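Local coordinates for 389aa long hypothetical nucleolar protein (Pyrococcus horikoshii, PDB 5ZVE) that methylates the C5 position of cytosine 72 in several tRNAs, using S-adenosyl-L-methionine as the methyl donor, at residues I139-Y144 and R152-E157; Y178-G183 and A206-K211; I201-A206 and K269-A274; V319-T324 and Q372-A377. All coordinates share one frame; numbering follows the deposited sequence.

Contact 1 of 4, residues I139-Y144 and R152-E157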
# COMPACT_ATOMS: atom_id res chain seq x y z
N ILE A 139 -16.80 -14.69 -18.59
CA ILE A 139 -17.12 -15.86 -19.40
C ILE A 139 -16.24 -17.03 -18.97
O ILE A 139 -15.01 -16.92 -18.93
CB ILE A 139 -16.94 -15.60 -20.93
CG1 ILE A 139 -18.11 -14.78 -21.50
CG2 ILE A 139 -16.90 -16.91 -21.70
CD1 ILE A 139 -18.14 -13.32 -21.11
N ALA A 140 -16.87 -18.15 -18.63
CA ALA A 140 -16.15 -19.34 -18.19
C ALA A 140 -15.32 -19.92 -19.32
O ALA A 140 -15.80 -20.09 -20.44
CB ALA A 140 -17.12 -20.38 -17.66
N ARG A 141 -14.05 -20.21 -19.03
CA ARG A 141 -13.16 -20.86 -19.98
C ARG A 141 -12.87 -22.29 -19.56
O ARG A 141 -12.05 -22.97 -20.17
CB ARG A 141 -11.87 -20.05 -20.13
CG ARG A 141 -12.10 -18.66 -20.70
CD ARG A 141 -12.90 -18.74 -22.00
NE ARG A 141 -13.14 -17.42 -22.57
CZ ARG A 141 -14.03 -17.18 -23.54
NH1 ARG A 141 -14.75 -18.17 -24.04
NH2 ARG A 141 -14.19 -15.95 -24.00
N MET A 142 -13.54 -22.73 -18.50
CA MET A 142 -13.49 -24.11 -18.06
C MET A 142 -14.90 -24.59 -17.73
O MET A 142 -15.75 -23.79 -17.36
CB MET A 142 -12.60 -24.28 -16.82
CG MET A 142 -11.15 -23.91 -17.01
SD MET A 142 -10.24 -24.14 -15.48
CE MET A 142 -8.54 -23.93 -16.02
N ASP A 143 -15.13 -25.89 -17.87
CA ASP A 143 -16.36 -26.48 -17.39
C ASP A 143 -16.31 -26.51 -15.87
O ASP A 143 -15.24 -26.30 -15.29
CB ASP A 143 -16.56 -27.88 -17.96
CG ASP A 143 -16.63 -27.89 -19.48
OD1 ASP A 143 -17.24 -26.97 -20.05
OD2 ASP A 143 -16.07 -28.82 -20.10
N TYR A 144 -17.44 -26.76 -15.23
CA TYR A 144 -17.48 -26.87 -13.77
C TYR A 144 -16.41 -27.82 -13.24
O TYR A 144 -15.67 -27.47 -12.31
CB TYR A 144 -18.85 -27.35 -13.29
CG TYR A 144 -18.81 -27.78 -11.84
CD1 TYR A 144 -18.79 -26.84 -10.82
CD2 TYR A 144 -18.75 -29.12 -11.50
CE1 TYR A 144 -18.73 -27.22 -9.50
CE2 TYR A 144 -18.69 -29.52 -10.17
CZ TYR A 144 -18.68 -28.56 -9.18
OH TYR A 144 -18.62 -28.95 -7.86
N ARG A 152 -3.93 -25.05 -12.30
CA ARG A 152 -3.52 -23.85 -13.02
C ARG A 152 -4.49 -23.56 -14.15
O ARG A 152 -5.43 -24.32 -14.38
CB ARG A 152 -2.10 -24.02 -13.57
CG ARG A 152 -1.92 -25.24 -14.46
CD ARG A 152 -0.53 -25.28 -15.08
NE ARG A 152 -0.27 -24.11 -15.92
CZ ARG A 152 -0.65 -24.01 -17.19
NH1 ARG A 152 -1.31 -24.99 -17.78
NH2 ARG A 152 -0.36 -22.91 -17.88
N GLY A 153 -4.28 -22.45 -14.85
CA GLY A 153 -5.08 -22.12 -16.02
C GLY A 153 -6.14 -21.06 -15.79
O GLY A 153 -6.42 -20.67 -14.65
N LEU A 154 -6.74 -20.59 -16.88
CA LEU A 154 -7.78 -19.57 -16.83
C LEU A 154 -9.16 -20.19 -16.61
O LEU A 154 -9.61 -21.03 -17.39
CB LEU A 154 -7.77 -18.76 -18.13
CG LEU A 154 -8.80 -17.64 -18.29
CD1 LEU A 154 -8.70 -16.65 -17.14
CD2 LEU A 154 -8.59 -16.93 -19.62
N ALA A 155 -9.85 -19.74 -15.56
CA ALA A 155 -11.15 -20.30 -15.21
C ALA A 155 -12.29 -19.40 -15.70
O ALA A 155 -13.24 -19.88 -16.31
CB ALA A 155 -11.25 -20.50 -13.70
N VAL A 156 -12.19 -18.11 -15.42
CA VAL A 156 -13.17 -17.16 -15.93
C VAL A 156 -12.45 -15.97 -16.53
O VAL A 156 -11.65 -15.31 -15.87
CB VAL A 156 -14.14 -16.67 -14.84
CG1 VAL A 156 -15.14 -15.69 -15.42
CG2 VAL A 156 -14.86 -17.84 -14.18
N GLU A 157 -12.74 -15.69 -17.80
CA GLU A 157 -12.30 -14.45 -18.40
C GLU A 157 -13.22 -13.34 -17.92
O GLU A 157 -14.40 -13.32 -18.27
CB GLU A 157 -12.30 -14.55 -19.93
CG GLU A 157 -11.89 -13.27 -20.64
CD GLU A 157 -12.00 -13.39 -22.15
OE1 GLU A 157 -12.27 -14.51 -22.65
OE2 GLU A 157 -11.79 -12.38 -22.84

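Contact 2 of 4, residues Y178-G183 and A206-K211. With SAH (S-adenosyl-L-homocysteine), chain C.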
# COMPACT_ATOMS: atom_id res chain seq x y z
N TYR A 178 11.71 -0.53 -14.97
CA TYR A 178 11.46 0.87 -15.30
C TYR A 178 10.59 1.58 -14.26
O TYR A 178 10.61 2.81 -14.18
CB TYR A 178 10.81 0.98 -16.67
CG TYR A 178 11.74 0.72 -17.84
CD1 TYR A 178 13.12 0.72 -17.67
CD2 TYR A 178 11.24 0.49 -19.11
CE1 TYR A 178 13.97 0.49 -18.73
CE2 TYR A 178 12.08 0.26 -20.18
CZ TYR A 178 13.45 0.26 -19.99
OH TYR A 178 14.29 0.02 -21.05
N PHE A 179 9.83 0.82 -13.49
CA PHE A 179 8.94 1.42 -12.50
C PHE A 179 8.58 0.47 -11.36
O PHE A 179 8.83 -0.73 -11.43
CB PHE A 179 7.66 1.93 -13.17
CG PHE A 179 6.77 0.84 -13.70
CD1 PHE A 179 5.80 0.25 -12.90
CD2 PHE A 179 6.89 0.40 -15.01
CE1 PHE A 179 4.98 -0.76 -13.38
CE2 PHE A 179 6.08 -0.60 -15.51
CZ PHE A 179 5.12 -1.18 -14.69
N TYR A 180 7.99 1.04 -10.32
CA TYR A 180 7.57 0.28 -9.16
C TYR A 180 6.22 0.80 -8.67
O TYR A 180 6.11 1.95 -8.25
CB TYR A 180 8.62 0.37 -8.05
CG TYR A 180 8.32 -0.49 -6.85
CD1 TYR A 180 8.73 -1.82 -6.81
CD2 TYR A 180 7.63 0.01 -5.76
CE1 TYR A 180 8.46 -2.62 -5.72
CE2 TYR A 180 7.35 -0.77 -4.67
CZ TYR A 180 7.77 -2.09 -4.65
OH TYR A 180 7.50 -2.88 -3.56
N PRO A 181 5.18 -0.04 -8.75
CA PRO A 181 3.84 0.36 -8.30
C PRO A 181 3.86 0.72 -6.81
O PRO A 181 4.34 -0.07 -6.00
CB PRO A 181 2.97 -0.87 -8.58
CG PRO A 181 3.92 -1.99 -8.83
CD PRO A 181 5.19 -1.39 -9.34
N GLN A 182 3.37 1.91 -6.48
CA GLN A 182 3.51 2.47 -5.15
C GLN A 182 2.55 3.65 -5.01
O GLN A 182 2.42 4.45 -5.93
CB GLN A 182 4.95 2.92 -4.91
CG GLN A 182 5.25 3.36 -3.49
CD GLN A 182 6.70 3.80 -3.30
OE1 GLN A 182 7.29 4.44 -4.17
NE2 GLN A 182 7.27 3.44 -2.16
N GLY A 183 1.88 3.76 -3.87
CA GLY A 183 0.90 4.81 -3.67
C GLY A 183 1.53 6.19 -3.55
O GLY A 183 2.70 6.32 -3.20
N ALA A 206 11.57 -2.59 6.15
CA ALA A 206 11.83 -2.14 4.79
C ALA A 206 11.20 -2.98 3.69
O ALA A 206 10.91 -2.47 2.62
CB ALA A 206 13.33 -2.06 4.57
N ALA A 207 10.97 -4.27 3.95
CA ALA A 207 10.49 -5.17 2.91
C ALA A 207 9.02 -4.94 2.60
O ALA A 207 8.24 -4.62 3.50
CB ALA A 207 10.73 -6.62 3.32
N PRO A 208 8.62 -5.11 1.32
CA PRO A 208 9.41 -5.58 0.17
C PRO A 208 10.35 -4.54 -0.47
O PRO A 208 10.99 -4.86 -1.47
CB PRO A 208 8.33 -6.00 -0.83
CG PRO A 208 7.19 -5.10 -0.54
CD PRO A 208 7.20 -4.91 0.96
N GLY A 209 10.44 -3.34 0.09
CA GLY A 209 11.46 -2.40 -0.34
C GLY A 209 10.96 -1.26 -1.21
O GLY A 209 11.74 -0.63 -1.93
N GLY A 210 9.66 -0.99 -1.15
CA GLY A 210 9.07 0.12 -1.86
C GLY A 210 9.73 1.45 -1.53
O GLY A 210 10.22 2.15 -2.41
N LYS A 211 9.76 1.79 -0.25
CA LYS A 211 10.33 3.06 0.16
C LYS A 211 11.85 3.00 0.17
O LYS A 211 12.51 4.02 -0.02
CB LYS A 211 9.79 3.48 1.53
CG LYS A 211 8.30 3.78 1.53
CD LYS A 211 7.76 3.99 2.94
CE LYS A 211 6.28 4.30 2.90
NZ LYS A 211 5.48 3.12 2.48
N SAH C . 8.21 -0.15 4.11
CA SAH C . 7.86 -1.27 3.25
CB SAH C . 6.63 -2.01 3.78
CG SAH C . 6.54 -2.18 5.30
SD SAH C . 5.29 -3.40 5.75
C SAH C . 7.67 -0.87 1.79
O SAH C . 7.56 0.31 1.46
OXT SAH C . 7.62 -1.71 0.90
C5' SAH C . 5.92 -3.62 7.43
C4' SAH C . 7.08 -4.60 7.55
O4' SAH C . 7.52 -4.68 8.89
C3' SAH C . 6.75 -6.03 7.13
O3' SAH C . 7.52 -6.37 6.01
C2' SAH C . 7.18 -6.90 8.30
O2' SAH C . 7.97 -7.97 7.84
C1' SAH C . 8.03 -5.97 9.13
N9 SAH C . 8.05 -6.29 10.57
C8 SAH C . 7.01 -6.66 11.39
N7 SAH C . 7.49 -6.85 12.64
C5 SAH C . 8.82 -6.61 12.64
C6 SAH C . 9.79 -6.66 13.63
N6 SAH C . 9.47 -6.99 14.88
N1 SAH C . 11.10 -6.35 13.31
C2 SAH C . 11.44 -6.00 12.02
N3 SAH C . 10.47 -5.96 11.04
C4 SAH C . 9.18 -6.26 11.34
O HOH W 1 5.65 1.69 -0.23

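Contact 3 of 4, residues I201-A206 and K269-A274. With SAH (S-adenosyl-L-homocysteine), chain C.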
# COMPACT_ATOMS: atom_id res chain seq x y z
N ILE A 201 21.69 6.05 6.91
CA ILE A 201 20.26 5.89 6.68
C ILE A 201 19.76 4.49 7.04
O ILE A 201 20.35 3.49 6.64
CB ILE A 201 19.90 6.16 5.20
CG1 ILE A 201 20.24 7.60 4.82
CG2 ILE A 201 18.44 5.85 4.93
CD1 ILE A 201 20.22 7.86 3.33
N ILE A 202 18.68 4.43 7.82
CA ILE A 202 18.11 3.15 8.20
C ILE A 202 16.62 3.06 7.91
O ILE A 202 15.83 3.88 8.37
CB ILE A 202 18.32 2.86 9.69
CG1 ILE A 202 19.81 2.91 10.05
CG2 ILE A 202 17.72 1.50 10.04
CD1 ILE A 202 20.09 2.63 11.52
N ASP A 203 16.24 2.04 7.14
CA ASP A 203 14.85 1.65 6.95
C ASP A 203 14.60 0.41 7.80
O ASP A 203 15.06 -0.68 7.45
CB ASP A 203 14.56 1.40 5.47
CG ASP A 203 13.08 1.34 5.14
OD1 ASP A 203 12.25 1.25 6.07
OD2 ASP A 203 12.75 1.42 3.94
N MET A 204 13.90 0.55 8.92
CA MET A 204 13.88 -0.53 9.91
C MET A 204 12.70 -1.48 9.75
O MET A 204 12.59 -2.46 10.48
CB MET A 204 13.87 0.03 11.33
CG MET A 204 12.85 1.12 11.61
SD MET A 204 12.97 1.68 13.33
CE MET A 204 14.63 2.29 13.34
N ALA A 205 11.83 -1.20 8.79
CA ALA A 205 10.80 -2.15 8.39
C ALA A 205 10.63 -2.01 6.89
O ALA A 205 9.67 -1.40 6.42
CB ALA A 205 9.50 -1.88 9.12
N ALA A 206 11.57 -2.59 6.15
CA ALA A 206 11.83 -2.14 4.79
C ALA A 206 11.20 -2.98 3.69
O ALA A 206 10.91 -2.47 2.62
CB ALA A 206 13.33 -2.06 4.57
N LYS A 269 19.37 9.60 9.51
CA LYS A 269 18.01 9.50 8.99
C LYS A 269 17.46 8.11 9.23
O LYS A 269 18.08 7.10 8.89
CB LYS A 269 17.97 9.83 7.49
CG LYS A 269 18.52 11.20 7.14
CD LYS A 269 17.52 12.29 7.50
CE LYS A 269 18.12 13.67 7.30
NZ LYS A 269 18.66 13.86 5.93
N ILE A 270 16.28 8.06 9.83
CA ILE A 270 15.60 6.80 10.00
C ILE A 270 14.19 6.86 9.43
O ILE A 270 13.42 7.77 9.75
CB ILE A 270 15.53 6.38 11.48
CG1 ILE A 270 16.92 5.99 11.99
CG2 ILE A 270 14.57 5.23 11.65
CD1 ILE A 270 16.92 5.50 13.43
N LEU A 271 13.87 5.90 8.57
CA LEU A 271 12.50 5.71 8.13
C LEU A 271 11.83 4.57 8.90
O LEU A 271 12.35 3.46 8.95
CB LEU A 271 12.44 5.42 6.63
CG LEU A 271 11.05 5.00 6.15
CD1 LEU A 271 10.05 6.12 6.36
CD2 LEU A 271 11.08 4.58 4.69
N LEU A 272 10.68 4.87 9.48
CA LEU A 272 9.90 3.85 10.16
C LEU A 272 8.53 3.75 9.52
O LEU A 272 7.57 4.40 9.94
CB LEU A 272 9.79 4.15 11.66
CG LEU A 272 8.98 3.18 12.53
CD1 LEU A 272 9.38 1.74 12.27
CD2 LEU A 272 9.15 3.53 14.00
N ASP A 273 8.45 2.94 8.47
CA ASP A 273 7.18 2.65 7.81
C ASP A 273 6.61 1.44 8.52
O ASP A 273 6.79 0.30 8.09
CB ASP A 273 7.39 2.41 6.32
CG ASP A 273 6.09 2.21 5.58
OD1 ASP A 273 5.09 2.87 5.93
OD2 ASP A 273 6.07 1.38 4.64
N ALA A 274 5.90 1.69 9.61
CA ALA A 274 5.70 0.68 10.64
C ALA A 274 4.59 -0.31 10.31
O ALA A 274 3.61 0.05 9.66
CB ALA A 274 5.40 1.36 11.97
N SAH C . 8.21 -0.15 4.11
CA SAH C . 7.86 -1.27 3.25
CB SAH C . 6.63 -2.01 3.78
CG SAH C . 6.54 -2.18 5.30
SD SAH C . 5.29 -3.40 5.75
C SAH C . 7.67 -0.87 1.79
O SAH C . 7.56 0.31 1.46
OXT SAH C . 7.62 -1.71 0.90
C5' SAH C . 5.92 -3.62 7.43
C4' SAH C . 7.08 -4.60 7.55
O4' SAH C . 7.52 -4.68 8.89
C3' SAH C . 6.75 -6.03 7.13
O3' SAH C . 7.52 -6.37 6.01
C2' SAH C . 7.18 -6.90 8.30
O2' SAH C . 7.97 -7.97 7.84
C1' SAH C . 8.03 -5.97 9.13
N9 SAH C . 8.05 -6.29 10.57
C8 SAH C . 7.01 -6.66 11.39
N7 SAH C . 7.49 -6.85 12.64
C5 SAH C . 8.82 -6.61 12.64
C6 SAH C . 9.79 -6.66 13.63
N6 SAH C . 9.47 -6.99 14.88
N1 SAH C . 11.10 -6.35 13.31
C2 SAH C . 11.44 -6.00 12.02
N3 SAH C . 10.47 -5.96 11.04
C4 SAH C . 9.18 -6.26 11.34

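Contact 4 of 4, residues V319-T324 and Q372-A377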
# COMPACT_ATOMS: atom_id res chain seq x y z
N VAL A 319 11.35 9.71 10.15
CA VAL A 319 10.07 9.76 9.46
C VAL A 319 9.27 8.52 9.82
O VAL A 319 9.71 7.39 9.58
CB VAL A 319 10.23 9.88 7.93
CG1 VAL A 319 8.94 9.49 7.23
CG2 VAL A 319 10.62 11.30 7.55
N TYR A 320 8.11 8.75 10.42
CA TYR A 320 7.20 7.69 10.81
C TYR A 320 5.98 7.69 9.90
O TYR A 320 5.35 8.73 9.70
CB TYR A 320 6.80 7.88 12.28
CG TYR A 320 5.80 6.89 12.83
CD1 TYR A 320 6.22 5.66 13.34
CD2 TYR A 320 4.45 7.20 12.90
CE1 TYR A 320 5.31 4.76 13.87
CE2 TYR A 320 3.53 6.31 13.44
CZ TYR A 320 3.97 5.09 13.92
OH TYR A 320 3.06 4.19 14.46
N SER A 321 5.66 6.54 9.33
CA SER A 321 4.48 6.44 8.48
C SER A 321 3.70 5.15 8.72
O SER A 321 4.28 4.11 9.04
CB SER A 321 4.87 6.56 7.00
OG SER A 321 5.69 5.48 6.58
N THR A 322 2.39 5.23 8.55
CA THR A 322 1.53 4.05 8.57
C THR A 322 0.49 4.14 7.46
O THR A 322 0.20 5.22 6.96
CB THR A 322 0.79 3.89 9.91
OG1 THR A 322 -0.27 4.85 9.99
CG2 THR A 322 1.73 4.08 11.10
N CYS A 323 -0.05 2.99 7.08
CA CYS A 323 -1.21 2.94 6.19
C CYS A 323 -2.47 2.64 7.00
O CYS A 323 -3.28 1.80 6.61
CB CYS A 323 -1.01 1.91 5.08
SG CYS A 323 -0.80 0.19 5.65
N THR A 324 -2.62 3.33 8.12
CA THR A 324 -3.78 3.12 8.98
C THR A 324 -4.39 4.45 9.40
O THR A 324 -3.74 5.49 9.34
CB THR A 324 -3.41 2.31 10.23
OG1 THR A 324 -4.59 1.73 10.80
CG2 THR A 324 -2.72 3.18 11.27
N GLN A 372 -5.02 5.69 -0.58
CA GLN A 372 -5.22 4.92 0.64
C GLN A 372 -5.19 5.84 1.84
O GLN A 372 -4.61 6.93 1.78
CB GLN A 372 -4.15 3.82 0.76
CG GLN A 372 -4.37 2.69 -0.23
CD GLN A 372 -3.36 1.57 -0.11
OE1 GLN A 372 -3.69 0.40 -0.33
NE2 GLN A 372 -2.12 1.92 0.23
N GLY A 373 -5.82 5.42 2.93
CA GLY A 373 -5.70 6.12 4.19
C GLY A 373 -4.26 6.01 4.64
O GLY A 373 -3.66 4.94 4.54
N PHE A 374 -3.69 7.10 5.13
CA PHE A 374 -2.25 7.13 5.36
C PHE A 374 -1.88 8.19 6.38
O PHE A 374 -2.67 9.09 6.67
CB PHE A 374 -1.52 7.38 4.05
CG PHE A 374 -0.18 6.70 3.96
CD1 PHE A 374 -0.08 5.38 3.54
CD2 PHE A 374 0.98 7.39 4.27
CE1 PHE A 374 1.15 4.76 3.44
CE2 PHE A 374 2.21 6.77 4.18
CZ PHE A 374 2.30 5.46 3.76
N PHE A 375 -0.67 8.08 6.91
CA PHE A 375 -0.21 8.99 7.94
C PHE A 375 1.30 9.17 7.85
O PHE A 375 2.03 8.20 7.69
CB PHE A 375 -0.61 8.47 9.33
CG PHE A 375 -0.15 9.35 10.46
CD1 PHE A 375 -0.86 10.48 10.82
CD2 PHE A 375 1.01 9.03 11.17
CE1 PHE A 375 -0.43 11.29 11.85
CE2 PHE A 375 1.44 9.83 12.21
CZ PHE A 375 0.72 10.96 12.55
N ILE A 376 1.76 10.41 7.95
CA ILE A 376 3.18 10.72 7.87
C ILE A 376 3.59 11.73 8.94
O ILE A 376 3.01 12.82 9.02
CB ILE A 376 3.59 11.29 6.49
CG1 ILE A 376 3.07 10.43 5.34
CG2 ILE A 376 5.10 11.45 6.40
CD1 ILE A 376 3.42 11.00 3.96
N ALA A 377 4.57 11.38 9.75
CA ALA A 377 5.14 12.30 10.72
C ALA A 377 6.64 12.45 10.49
O ALA A 377 7.35 11.46 10.30
CB ALA A 377 4.86 11.82 12.15

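Contact 1 of 4, residues I139-Y144 and R152-E157
I139 faces E157 and A140 faces V156 where strands 134-140 and 154-161 run antiparallel in the mixed sheet of the PUA domain, a module commonly found in RNA-modifying enzymes. Backbone bonds come first. I139 and E157 form a hydrogen-bonded pair, N of I139 lying 2.8 Å from O of E157, with the return bond from E157 N to I139 O. R141 N then binds A155 O at 2.9 Å. On its other edge strand 154-161 carries a classic beta bulge, since A155 and V156 both face L107.

The charged part is a salt bridge on the side of the sheet where I139 and E157 point. R141 bends at its second torsion (chi2 -52°) and approaches side-on, giving both NE (3.0 Å) and NH2 (2.8 Å) to the single oxygen OE1 of E157. That oxygen lies in the guanidinium plane, although the guanidinium and carboxylate planes are turned 41° apart. I139 CG2 sits over the centre of one guanidinium face.

M142, extended beyond CG, runs alongside the start of the other strand, backed by M147 of helix 144-147. It packs along a carbonyl, its CG 3.3 Å from L154 O; its SD touches A155 CB at 4.2 Å, and its CE ends 3.5 Å from R152 O.

Contact 2 of 4, residues Y178-G183 and A206-K211
Even at their nearest, the backbones of Q182 and G210 stay 6.9 Å apart between CA atoms, so two side chains make the contact, reaching from 178-183 to the glycine-rich cofactor loop and first helical turn, 206-211. Y180 has its CG anti to the backbone N (chi1 -175°), which sends the ring across; its CE2 comes within 3.4 Å of G210 CA. At the tip, Y180 OH lies 3.8 Å from CG of P208, whose ring follows a cis peptide and crosses the tyrosine at about a right angle. G210 has no side chain to interpose between that ring and SAH (S-adenosyl-L-homocysteine).

Q182 is extended, and its NE2 comes within 3.2 Å of G210 C and also touches K211 CG. A hydrogen bond from R39 to Q182 OE1 fixes which way the amide is turned, leaving NE2 to donate to a water 3.1 Å away. That water lies 2.9 Å from O of SAH, to which it donates, and accepts from K211 NZ. The helix N terminus also meets the SAH carboxylate: G210 N binds OXT at 3.0 Å and K211 N binds O at 3.2 Å, probably helping to stabilise its negative charge.

K211 NZ is also salt-bridged to D273. Around this, Y180 packs on N241 and R244 of helix 232-245, Q182 on M187 of helix 184-193, and strand 179-181 pairs with strand 35-40.

Contact 3 of 4, residues I201-A206 and K269-A274
M204 lies obliquely across I270 and L272, just past the end of strand 201-203, which runs parallel to 267-273. Its CG takes the crowded position between the backbone N and the carbonyl carbon (chi1 49°), and this lays the chain over the neighbouring strand: CG meets L272 CD1 at 3.6 Å. A further bend at the sulfur brings CE to 3.4 Å from I270 CG2, tighter than usual carbon contact, with A308 of helix 291-310 packed against both residues. On the other face D203 and L271 lie side by side, pointing the same way; D203 OD2 passes 3.7 Å from L271 CD2 and is hydrogen-bonded to T212.

The bonds I202 N to K269 O, L271 N to I202 O and M204 N to L271 O (3.3 Å) join the strands. Past the last of these the chains diverge and the SAH amino group enters, its N bound to A205 O (3.0 Å) and to D273 OD2 (2.7 Å). D273 OD2 is also salt-bridged to K211, and D273 OD1 is hydrogen-bonded to S321. A cofactor seated at the C-terminal ends of adjacent parallel strands is characteristic of the Rossmann-like fold of class I methyltransferases.

Contact 4 of 4, residues V319-T324 and Q372-A377
Y320 and A377 exchange two backbone bonds of 2.8 Å, from Y320 N to A377 O and from A377 N to Y320 O, in the tight part of the contact, where strands 316-322 and 374-381 run antiparallel. T322 and F375 form the second hydrogen-bonded pair, with T322 N 3.1 Å from F375 O. S321 and I376 are the non-hydrogen-bonded pair between them, and S321 CA makes a CA-H...O contact of 3.1 Å with F375 O. The return bond of the second pair, 3.0 Å from F375 N to T322 O, ends on an oxygen that is also roofed by F374: T322 O sits 3.3 Å above the F374 ring plane and over its centre.

On the face shared by Y320, T322 and F375, the side chains of Y320 and F375 slant across each other and meet ring edge to ring edge, CD2 of Y320 lying 4.1 Å from CE2 of F375. Both pack on helix 331-339, and F375 also on strand 361-364. T322 OG1 touches F375 CB and is hydrogen-bonded to N330, while Y320 OH is hydrogen-bonded to E329 O.

Beyond T322 the backbone bonds between the segments cease. The partly exposed C323 keeps its CB 3.9 Å from F374 CD1 and a long CA-H...O contact with G373 O. C323 is the predicted nucleophile, placed just past a strand end, as in the RsmB/NOP family. Strand 374-381, antiparallel and inserted between 316-322 and 342-344, is the characteristic last strand of the class I methyltransferase fold.

How the contacts relate
From the N terminus, contact 1 comes first, closing a short loop with a helical turn inside the PUA domain; its centre is about 32 Å from that of contact 2 and it touches none of the others. Contact 2 closes 22 residues and ties the edge strand of the antiparallel sheet that includes strand 35-40 to the cofactor loop. Contact 3, spanning 62 residues, crosses it: 201-206 opens before contact 2 closes and finds its partner, 269-274, only afterwards. The two share A206 and hold SAH. Contact 4 follows in series, closing 47 residues, and extends the sheet of contact 3 by the neighbouring strand that ends at C323, the predicted nucleophile.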